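Long-range contacts in DNA replication licensing factor MCM related protein (PDB 4ME3), which probably unwinds DNA during replication as an ATP-driven MCM helicase, of which this chain is the N-terminal, zinc-carrying and probably single-stranded-DNA-binding part: residues V130-E135 with K197-E202; D222-L227 with I262-D267; R241-R246 with E254-L259. One frame throughout, in Å; residues are numbered along the deposited sequence.

Contact 1 of 3, residues V130-E135 with K197-E202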
loop_
_atom_site.group_PDB
_atom_site.type_symbol
_atom_site.label_atom_id
_atom_site.label_comp_id
_atom_site.label_asym_id
_atom_site.label_seq_id
_atom_site.Cartn_x
_atom_site.Cartn_y
_atom_site.Cartn_z
ATOM N N VAL A 130 -19.975 8.471 0.385
ATOM C CA VAL A 130 -19.938 7.018 0.286
ATOM C C VAL A 130 -21.331 6.481 -0.054
ATOM O O VAL A 130 -22.322 6.866 0.567
ATOM C CB VAL A 130 -19.433 6.366 1.591
ATOM C CG1 VAL A 130 -19.499 4.855 1.492
ATOM C CG2 VAL A 130 -18.010 6.814 1.902
ATOM N N ARG A 131 -21.402 5.608 -1.055
ATOM C CA ARG A 131 -22.681 5.052 -1.499
ATOM C C ARG A 131 -22.793 3.557 -1.222
ATOM O O ARG A 131 -23.873 3.058 -0.904
ATOM C CB ARG A 131 -22.885 5.306 -2.995
ATOM C CG ARG A 131 -23.063 6.767 -3.361
ATOM C CD ARG A 131 -24.114 7.435 -2.487
ATOM N NE ARG A 131 -24.414 8.791 -2.934
ATOM C CZ ARG A 131 -25.176 9.651 -2.267
ATOM N NH1 ARG A 131 -25.716 9.308 -1.105
ATOM N NH2 ARG A 131 -25.391 10.863 -2.759
ATOM N N LYS A 132 -21.677 2.848 -1.352
ATOM C CA LYS A 132 -21.656 1.408 -1.168
ATOM C C LYS A 132 -20.349 0.979 -0.538
ATOM O O LYS A 132 -19.337 1.662 -0.668
ATOM C CB LYS A 132 -21.792 0.692 -2.514
ATOM C CG LYS A 132 -23.132 0.862 -3.199
ATOM C CD LYS A 132 -23.198 0.042 -4.482
ATOM C CE LYS A 132 -23.807 -1.337 -4.251
ATOM N NZ LYS A 132 -23.022 -2.183 -3.304
ATOM N N ASN A 133 -20.373 -0.158 0.143
ATOM C CA ASN A 133 -19.140 -0.783 0.593
ATOM C C ASN A 133 -19.278 -2.295 0.579
ATOM O O ASN A 133 -20.384 -2.830 0.682
ATOM C CB ASN A 133 -18.732 -0.274 1.979
ATOM C CG ASN A 133 -19.735 -0.630 3.057
ATOM O OD1 ASN A 133 -20.461 -1.615 2.949
ATOM N ND2 ASN A 133 -19.772 0.173 4.111
ATOM N N THR A 134 -18.156 -2.979 0.416
ATOM C CA THR A 134 -18.145 -4.428 0.475
ATOM C C THR A 134 -17.984 -4.855 1.920
ATOM O O THR A 134 -17.763 -4.031 2.808
ATOM C CB THR A 134 -16.970 -5.024 -0.317
ATOM O OG1 THR A 134 -15.733 -4.626 0.289
ATOM C CG2 THR A 134 -17.000 -4.569 -1.767
ATOM N N GLU A 135 -18.104 -6.154 2.157
ATOM C CA GLU A 135 -17.678 -6.712 3.422
ATOM C C GLU A 135 -16.179 -6.475 3.551
ATOM O O GLU A 135 -15.493 -6.185 2.564
ATOM C CB GLU A 135 -17.981 -8.214 3.483
ATOM C CG GLU A 135 -17.096 -9.088 2.594
ATOM C CD GLU A 135 -17.520 -9.089 1.135
ATOM O OE1 GLU A 135 -18.494 -8.385 0.787
ATOM O OE2 GLU A 135 -16.878 -9.800 0.331
ATOM N N LYS A 197 -13.700 -2.575 -0.305
ATOM C CA LYS A 197 -13.911 -1.641 -1.404
ATOM C C LYS A 197 -15.065 -0.725 -1.047
ATOM O O LYS A 197 -16.084 -1.168 -0.513
ATOM C CB LYS A 197 -14.194 -2.369 -2.716
ATOM C CG LYS A 197 -13.160 -3.418 -3.074
ATOM C CD LYS A 197 -13.306 -3.859 -4.517
ATOM C CE LYS A 197 -12.306 -4.944 -4.872
ATOM N NZ LYS A 197 -12.475 -5.405 -6.279
ATOM N N VAL A 198 -14.890 0.557 -1.343
ATOM C CA VAL A 198 -15.866 1.577 -1.017
ATOM C C VAL A 198 -16.113 2.444 -2.243
ATOM O O VAL A 198 -15.184 3.038 -2.790
ATOM C CB VAL A 198 -15.358 2.471 0.132
ATOM C CG1 VAL A 198 -16.388 3.519 0.500
ATOM C CG2 VAL A 198 -15.002 1.614 1.350
ATOM N N GLU A 199 -17.361 2.510 -2.684
ATOM C CA GLU A 199 -17.703 3.366 -3.814
ATOM C C GLU A 199 -18.196 4.714 -3.324
ATOM O O GLU A 199 -19.107 4.782 -2.505
ATOM C CB GLU A 199 -18.773 2.717 -4.692
ATOM C CG GLU A 199 -19.197 3.601 -5.851
ATOM C CD GLU A 199 -20.211 2.936 -6.755
ATOM O OE1 GLU A 199 -19.836 2.555 -7.884
ATOM O OE2 GLU A 199 -21.380 2.803 -6.340
ATOM N N ILE A 200 -17.586 5.788 -3.818
ATOM C CA ILE A 200 -18.045 7.131 -3.494
ATOM C C ILE A 200 -18.600 7.825 -4.736
ATOM O O ILE A 200 -18.285 7.454 -5.862
ATOM C CB ILE A 200 -16.930 8.001 -2.875
ATOM C CG1 ILE A 200 -15.782 8.209 -3.863
ATOM C CG2 ILE A 200 -16.413 7.364 -1.590
ATOM C CD1 ILE A 200 -14.816 9.300 -3.435
ATOM N N GLN A 201 -19.424 8.838 -4.512
ATOM C CA GLN A 201 -20.039 9.582 -5.601
ATOM C C GLN A 201 -19.847 11.074 -5.386
ATOM O O GLN A 201 -19.755 11.539 -4.253
ATOM C CB GLN A 201 -21.531 9.261 -5.675
ATOM C CG GLN A 201 -22.226 9.864 -6.878
ATOM C CD GLN A 201 -23.678 9.446 -6.976
ATOM O OE1 GLN A 201 -24.319 9.152 -5.967
ATOM N NE2 GLN A 201 -24.202 9.408 -8.198
ATOM N N GLU A 202 -19.791 11.827 -6.480
ATOM C CA GLU A 202 -19.662 13.272 -6.390
ATOM C C GLU A 202 -20.853 13.845 -5.637
ATOM O O GLU A 202 -21.975 13.368 -5.789
ATOM C CB GLU A 202 -19.592 13.891 -7.788
ATOM C CG GLU A 202 -18.332 13.536 -8.557
ATOM C CD GLU A 202 -18.263 14.214 -9.913
ATOM O OE1 GLU A 202 -19.162 13.968 -10.742
ATOM O OE2 GLU A 202 -17.313 14.993 -10.144
HETATM O O HOH W 1 -24.333 12.067 -5.621
#

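Contact 2 of 3, residues D222-L227 with I262-D267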
loop_
_atom_site.group_PDB
_atom_site.type_symbol
_atom_site.label_atom_id
_atom_site.label_comp_id
_atom_site.label_asym_id
_atom_site.label_seq_id
_atom_site.Cartn_x
_atom_site.Cartn_y
_atom_site.Cartn_z
ATOM N N ASP A 222 -5.984 -2.877 5.396
ATOM C CA ASP A 222 -5.402 -2.964 6.730
ATOM C C ASP A 222 -6.092 -2.001 7.701
ATOM O O ASP A 222 -7.298 -2.112 7.927
ATOM C CB ASP A 222 -3.886 -2.738 6.638
ATOM C CG ASP A 222 -3.127 -3.334 7.808
ATOM O OD1 ASP A 222 -3.758 -3.985 8.671
ATOM O OD2 ASP A 222 -1.888 -3.172 7.849
ATOM N N ASP A 223 -5.339 -1.066 8.274
ATOM C CA ASP A 223 -5.878 -0.152 9.275
ATOM C C ASP A 223 -6.952 0.788 8.730
ATOM O O ASP A 223 -7.687 1.404 9.502
ATOM C CB ASP A 223 -4.750 0.671 9.916
ATOM C CG ASP A 223 -3.776 1.236 8.891
ATOM O OD1 ASP A 223 -3.277 0.459 8.051
ATOM O OD2 ASP A 223 -3.499 2.454 8.929
ATOM N N LEU A 224 -7.042 0.904 7.407
ATOM C CA LEU A 224 -8.034 1.780 6.793
ATOM C C LEU A 224 -9.330 1.052 6.427
ATOM O O LEU A 224 -10.331 1.692 6.118
ATOM C CB LEU A 224 -7.449 2.462 5.551
ATOM C CG LEU A 224 -6.270 3.403 5.816
ATOM C CD1 LEU A 224 -5.859 4.110 4.531
ATOM C CD2 LEU A 224 -6.612 4.406 6.904
ATOM N N ALA A 225 -9.323 -0.278 6.466
ATOM C CA ALA A 225 -10.530 -1.036 6.145
ATOM C C ALA A 225 -11.547 -0.962 7.281
ATOM O O ALA A 225 -11.178 -0.920 8.451
ATOM C CB ALA A 225 -10.184 -2.487 5.840
ATOM N N GLY A 226 -12.826 -0.942 6.926
ATOM C CA GLY A 226 -13.899 -0.987 7.901
ATOM C C GLY A 226 -14.211 0.347 8.552
ATOM O O GLY A 226 -14.780 0.382 9.639
ATOM N N LEU A 227 -13.851 1.440 7.886
ATOM C CA LEU A 227 -14.035 2.777 8.446
ATOM C C LEU A 227 -15.150 3.568 7.766
ATOM O O LEU A 227 -15.715 4.480 8.365
ATOM C CB LEU A 227 -12.735 3.579 8.341
ATOM C CG LEU A 227 -11.534 3.057 9.134
ATOM C CD1 LEU A 227 -10.322 3.954 8.907
ATOM C CD2 LEU A 227 -11.861 2.959 10.611
ATOM N N ILE A 262 -4.432 6.004 0.759
ATOM C CA ILE A 262 -3.263 6.189 1.615
ATOM C C ILE A 262 -3.655 6.882 2.915
ATOM O O ILE A 262 -3.075 6.621 3.970
ATOM C CB ILE A 262 -2.178 7.025 0.902
ATOM C CG1 ILE A 262 -1.645 6.276 -0.321
ATOM C CG2 ILE A 262 -1.047 7.352 1.854
ATOM C CD1 ILE A 262 -0.969 4.961 -0.001
ATOM N N ASN A 263 -4.645 7.769 2.832
ATOM C CA ASN A 263 -5.125 8.522 3.982
ATOM C C ASN A 263 -6.604 8.847 3.786
ATOM O O ASN A 263 -7.041 9.131 2.669
ATOM C CB ASN A 263 -4.311 9.809 4.150
ATOM C CG ASN A 263 -4.630 10.553 5.436
ATOM O OD1 ASN A 263 -4.745 9.956 6.505
ATOM N ND2 ASN A 263 -4.768 11.868 5.335
ATOM N N VAL A 264 -7.373 8.790 4.868
ATOM C CA VAL A 264 -8.814 9.018 4.802
ATOM C C VAL A 264 -9.253 9.982 5.896
ATOM O O VAL A 264 -8.820 9.866 7.046
ATOM C CB VAL A 264 -9.595 7.694 4.964
ATOM C CG1 VAL A 264 -11.076 7.961 5.170
ATOM C CG2 VAL A 264 -9.370 6.791 3.757
ATOM N N ARG A 265 -10.108 10.933 5.533
ATOM C CA ARG A 265 -10.683 11.872 6.498
ATOM C C ARG A 265 -12.187 11.970 6.296
ATOM O O ARG A 265 -12.664 11.954 5.165
ATOM C CB ARG A 265 -10.061 13.261 6.345
ATOM C CG ARG A 265 -8.610 13.350 6.782
ATOM C CD ARG A 265 -8.463 13.224 8.296
ATOM N NE ARG A 265 -7.067 13.356 8.707
ATOM C CZ ARG A 265 -6.196 12.352 8.763
ATOM N NH1 ARG A 265 -6.561 11.117 8.441
ATOM N NH2 ARG A 265 -4.949 12.584 9.148
ATOM N N LYS A 266 -12.923 12.079 7.398
ATOM C CA LYS A 266 -14.380 12.176 7.356
ATOM C C LYS A 266 -14.881 13.450 8.023
ATOM O O LYS A 266 -14.198 14.032 8.864
ATOM C CB LYS A 266 -15.014 10.975 8.059
ATOM C CG LYS A 266 -14.864 9.669 7.308
ATOM C CD LYS A 266 -16.072 8.775 7.525
ATOM C CE LYS A 266 -15.973 8.024 8.831
ATOM N NZ LYS A 266 -17.201 7.233 9.111
ATOM N N ASP A 267 -16.084 13.875 7.647
ATOM C CA ASP A 267 -16.736 15.000 8.308
ATOM C C ASP A 267 -18.250 14.838 8.234
ATOM O O ASP A 267 -18.759 14.065 7.423
ATOM C CB ASP A 267 -16.316 16.319 7.660
ATOM C CG ASP A 267 -16.905 16.500 6.278
ATOM O OD1 ASP A 267 -16.417 15.843 5.334
ATOM O OD2 ASP A 267 -17.852 17.302 6.138
HETATM O O HOH W 2 -16.134 5.467 10.749
#

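Contact 3 of 3, residues R241-R246 with E254-L259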
loop_
_atom_site.group_PDB
_atom_site.type_symbol
_atom_site.label_atom_id
_atom_site.label_comp_id
_atom_site.label_asym_id
_atom_site.label_seq_id
_atom_site.Cartn_x
_atom_site.Cartn_y
_atom_site.Cartn_z
ATOM N N ARG A 241 -5.177 4.193 -9.634
ATOM C CA ARG A 241 -4.841 2.933 -10.281
ATOM C C ARG A 241 -5.833 2.633 -11.395
ATOM O O ARG A 241 -6.852 3.305 -11.520
ATOM C CB ARG A 241 -4.872 1.793 -9.262
ATOM C CG ARG A 241 -3.798 1.878 -8.197
ATOM C CD ARG A 241 -2.421 1.944 -8.824
ATOM N NE ARG A 241 -1.363 1.654 -7.858
ATOM C CZ ARG A 241 -0.066 1.819 -8.101
ATOM N NH1 ARG A 241 0.340 2.280 -9.278
ATOM N NH2 ARG A 241 0.828 1.531 -7.164
ATOM N N THR A 242 -5.529 1.618 -12.198
ATOM C CA THR A 242 -6.419 1.198 -13.273
ATOM C C THR A 242 -6.783 -0.273 -13.128
ATOM O O THR A 242 -5.981 -1.081 -12.659
ATOM C CB THR A 242 -5.774 1.391 -14.662
ATOM O OG1 THR A 242 -4.562 0.632 -14.735
ATOM C CG2 THR A 242 -5.478 2.852 -14.922
ATOM N N GLU A 243 -8.001 -0.609 -13.535
ATOM C CA GLU A 243 -8.474 -1.986 -13.509
ATOM C C GLU A 243 -9.077 -2.323 -14.865
ATOM O O GLU A 243 -9.798 -1.517 -15.448
ATOM C CB GLU A 243 -9.513 -2.172 -12.404
ATOM C CG GLU A 243 -10.147 -3.553 -12.368
ATOM C CD GLU A 243 -9.208 -4.618 -11.842
ATOM O OE1 GLU A 243 -8.243 -4.266 -11.131
ATOM O OE2 GLU A 243 -9.438 -5.811 -12.134
ATOM N N GLN A 244 -8.778 -3.519 -15.359
ATOM C CA GLN A 244 -9.176 -3.916 -16.706
ATOM C C GLN A 244 -10.646 -4.310 -16.779
ATOM O O GLN A 244 -11.136 -5.057 -15.934
ATOM C CB GLN A 244 -8.308 -5.086 -17.176
ATOM C CG GLN A 244 -8.510 -5.465 -18.635
ATOM C CD GLN A 244 -7.523 -6.516 -19.102
ATOM O OE1 GLN A 244 -6.990 -7.285 -18.300
ATOM N NE2 GLN A 244 -7.268 -6.551 -20.404
ATOM N N ARG A 245 -11.349 -3.798 -17.785
ATOM C CA ARG A 245 -12.708 -4.248 -18.062
ATOM C C ARG A 245 -12.633 -5.613 -18.724
ATOM O O ARG A 245 -11.732 -5.873 -19.523
ATOM C CB ARG A 245 -13.431 -3.278 -18.998
ATOM C CG ARG A 245 -13.667 -1.888 -18.432
ATOM C CD ARG A 245 -14.897 -1.835 -17.541
ATOM N NE ARG A 245 -15.283 -0.459 -17.236
ATOM C CZ ARG A 245 -16.123 -0.108 -16.266
ATOM N NH1 ARG A 245 -16.677 -1.030 -15.489
ATOM N NH2 ARG A 245 -16.409 1.172 -16.069
ATOM N N ARG A 246 -13.575 -6.487 -18.392
ATOM C CA ARG A 246 -13.660 -7.794 -19.033
ATOM C C ARG A 246 -15.090 -8.082 -19.462
ATOM O O ARG A 246 -16.020 -7.958 -18.667
ATOM C CB ARG A 246 -13.172 -8.893 -18.089
ATOM C CG ARG A 246 -11.688 -8.823 -17.777
ATOM C CD ARG A 246 -11.252 -9.959 -16.868
ATOM N NE ARG A 246 -9.836 -9.865 -16.528
ATOM C CZ ARG A 246 -9.207 -10.681 -15.687
ATOM N NH1 ARG A 246 -9.866 -11.665 -15.087
ATOM N NH2 ARG A 246 -7.914 -10.512 -15.444
ATOM N N GLU A 254 -10.276 -1.476 -22.740
ATOM C CA GLU A 254 -10.945 -0.482 -21.905
ATOM C C GLU A 254 -10.671 -0.768 -20.436
ATOM O O GLU A 254 -10.858 -1.888 -19.963
ATOM C CB GLU A 254 -12.455 -0.482 -22.149
ATOM C CG GLU A 254 -13.189 0.597 -21.360
ATOM C CD GLU A 254 -14.685 0.369 -21.283
ATOM O OE1 GLU A 254 -15.170 -0.634 -21.851
ATOM O OE2 GLU A 254 -15.376 1.192 -20.645
ATOM N N PHE A 255 -10.225 0.256 -19.717
ATOM C CA PHE A 255 -9.968 0.142 -18.291
ATOM C C PHE A 255 -10.841 1.150 -17.555
ATOM O O PHE A 255 -11.524 1.964 -18.178
ATOM C CB PHE A 255 -8.489 0.417 -17.995
ATOM C CG PHE A 255 -7.588 -0.773 -18.210
ATOM C CD1 PHE A 255 -7.456 -1.348 -19.463
ATOM C CD2 PHE A 255 -6.859 -1.303 -17.156
ATOM C CE1 PHE A 255 -6.624 -2.435 -19.659
ATOM C CE2 PHE A 255 -6.028 -2.392 -17.348
ATOM C CZ PHE A 255 -5.910 -2.958 -18.601
ATOM N N PHE A 256 -10.831 1.087 -16.231
ATOM C CA PHE A 256 -11.421 2.146 -15.423
ATOM C C PHE A 256 -10.474 2.453 -14.273
ATOM O O PHE A 256 -9.663 1.610 -13.890
ATOM C CB PHE A 256 -12.817 1.762 -14.911
ATOM C CG PHE A 256 -12.837 0.559 -14.005
ATOM C CD1 PHE A 256 -12.876 -0.720 -14.530
ATOM C CD2 PHE A 256 -12.846 0.713 -12.629
ATOM C CE1 PHE A 256 -12.903 -1.828 -13.699
ATOM C CE2 PHE A 256 -12.872 -0.389 -11.793
ATOM C CZ PHE A 256 -12.906 -1.661 -12.328
ATOM N N THR A 257 -10.563 3.663 -13.740
ATOM C CA THR A 257 -9.693 4.059 -12.644
ATOM C C THR A 257 -10.332 3.768 -11.294
ATOM O O THR A 257 -11.558 3.754 -11.162
ATOM C CB THR A 257 -9.363 5.555 -12.698
ATOM O OG1 THR A 257 -10.577 6.313 -12.690
ATOM C CG2 THR A 257 -8.561 5.891 -13.947
ATOM N N TYR A 258 -9.482 3.533 -10.299
ATOM C CA TYR A 258 -9.911 3.431 -8.913
ATOM C C TYR A 258 -8.809 4.013 -8.041
ATOM O O TYR A 258 -7.692 4.223 -8.505
ATOM C CB TYR A 258 -10.218 1.980 -8.529
ATOM C CG TYR A 258 -9.017 1.064 -8.435
ATOM C CD1 TYR A 258 -8.557 0.370 -9.548
ATOM C CD2 TYR A 258 -8.357 0.874 -7.227
ATOM C CE1 TYR A 258 -7.470 -0.481 -9.462
ATOM C CE2 TYR A 258 -7.269 0.030 -7.132
ATOM C CZ TYR A 258 -6.831 -0.647 -8.252
ATOM O OH TYR A 258 -5.745 -1.484 -8.155
ATOM N N LEU A 259 -9.123 4.284 -6.782
ATOM C CA LEU A 259 -8.167 4.935 -5.903
ATOM C C LEU A 259 -7.726 3.989 -4.802
ATOM O O LEU A 259 -8.560 3.413 -4.108
ATOM C CB LEU A 259 -8.790 6.184 -5.294
ATOM C CG LEU A 259 -7.824 7.186 -4.652
ATOM C CD1 LEU A 259 -6.973 7.868 -5.714
ATOM C CD2 LEU A 259 -8.600 8.211 -3.844
HETATM O O HOH W 3 -14.303 2.193 -18.380
#

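Contact 1 of 3, residues V130-E135 with K197-E202
A classic beta bulge interrupts the antiparallel pairing here: Arg131 and Lys132 both face Glu199, whose carbonyl O accepts a hydrogen bond from Arg131 N at 2.8 Å and a weak one from Lys132 N. Glu199 N returns a bond to Lys132 O. On one face of the sheet Val130 CG1 meets Val198 CG1 at 3.5 Å, while Val130 CG2 reaches Ile200 CG2; branched apolar residues suit this buried side, which Val234 also lines. The strands, 123-147 and 191-201, belong to the OB domain, and the bulge shifts their register by one residue. It also turns Arg131 toward the partner strand. Arg131 CG packs on Gln201 CB, a bend at chi2 (-50°) places CD, and NE donates to Gln201 OE1 over 3.1 Å in the carbonyl plane, the two flat groups 82° apart. Water 1 lies in the guanidinium plane and joins Arg131 NH2 to Glu202 O. An alanine here would probably leave Gln201 OE1 without its NE donor and water 1 without the NH2 it accepts from. Lys132 runs beside Glu199, whose OE2 instead pairs with Arg215. Past the bulge, Thr134 N donates to Lys197 O, and Lys197 N to Thr134 OG1, 2.9 Å away.

Contact 2 of 3, residues D222-L227 with I262-D267
The loop that follows strand 215-221 in the OB domain packs here against the last strand of the chain, 263-267; Leu224 gives its side chain and Leu227 its carbonyl. Leu224 sits in a short 3-10 turn, closed by a backbone bond from Ala225 N to Asp222 O. The CG of Leu224 stands anti to the carbonyl carbon (chi1 -64°), and from there the CD1 branch reaches the corner that leads into the strand, 3.8 Å from Ile262 O. The same methyl comes to 4.5 Å from Val264 CG2, a loose apolar touch. Leucine suits the place because it is long enough for its CD1 methyl to reach the corner backbone and lie near the valine. Tyr48 and Arg99 also touch this side chain, so the leucine is buried between the loop, the last strand and the small parallel sheet 46-50/97-101. Arg99 donates to Ile262 O, the carbonyl that Leu224 CD1 approaches, which gives this buried oxygen a polar partner.

The second point of contact is polar. In Lys266, bends at chi2 and chi3 bring CE to 3.6 Å from Leu227 O, and NZ beyond it donates to that oxygen at 3.2 Å, nearly along the C=O axis. Water 2 links the same two atoms, donating to Leu227 O and accepting from Lys266 NZ, each at 2.6 Å. Asn232 OD1 is a further partner of the ammonium. A long, flexible lysine suits this exposed end. The chemistry is thus divided: a leucine methyl lies at the buried end, whereas at the exposed end the ammonium is shared among a carbonyl, a water and an amide oxygen, none carrying a formal charge, so its positive charge is probably stabilised by dipoles and solvent.

Contact 3 of 3, residues R241-R246 with E254-L259
Phe256 and Tyr258 both hold CG between the backbone N and the carbonyl carbon (chi1 62° and 70°), which starts each ring on one face of the hairpin beside the neighbouring strand. There Arg241 CB makes a CH-pi contact over a face of Tyr258, 3.6 Å from the ring centroid. Glu243 CB does the same on Phe256 at 3.8 Å, and Glu243 CG comes within 3.3 Å of Phe256 CZ. On the other face Phe255 brings its ring against Gln244, whose CA makes a CH-pi contact 3.6 Å from the centroid; amide and ring planes are only 19° apart. Arg241 and Gln244 suit their places, since their aliphatic parts cover rings while their ends reach Glu70 and Leu252 O.

Arg245 crosses Phe256 at about a right angle, with CD1 of the ring 3.6 Å above one guanidinium face. Its NE forms a long salt bridge of 3.8 Å with Glu254 OE2, and water 3 accepts from NE and donates to Glu254 OE2 and Phe255 O. Between the two faces, paired backbone bonds join Arg241 with Tyr258 and Glu243 with Phe256.

This long, basic hairpin, strands 233-247 and 250-261, is consistent with the N-terminal beta-hairpin that in MCM relatives points toward DNA. Toward its base Tyr258 touches Ile219 of strand 215-221, and Leu259 packs on Ile124 and Val126 of strand 123-147.

In the fold
All three contacts reach one curled sheet, that of the OB domain, and strand 233-247 is the element that relates them: it neighbours strand 123-147 of contact 1 and strand 263-267 of contact 2, and itself supplies half of contact 3. Contacts 1 and 2 have centres 12 Å apart, with about 6 Å between their nearest atoms. Contact 3 lies on the hairpin, its centre 16 Å from that of contact 1 and 22 Å from that of contact 2. Its second strand leads at 262 directly into the last strand. None lies at the zinc site of Cys147, Cys150, Cys169 and Cys172, although strand 123-147, used in contact 1, ends at the first of these cysteines.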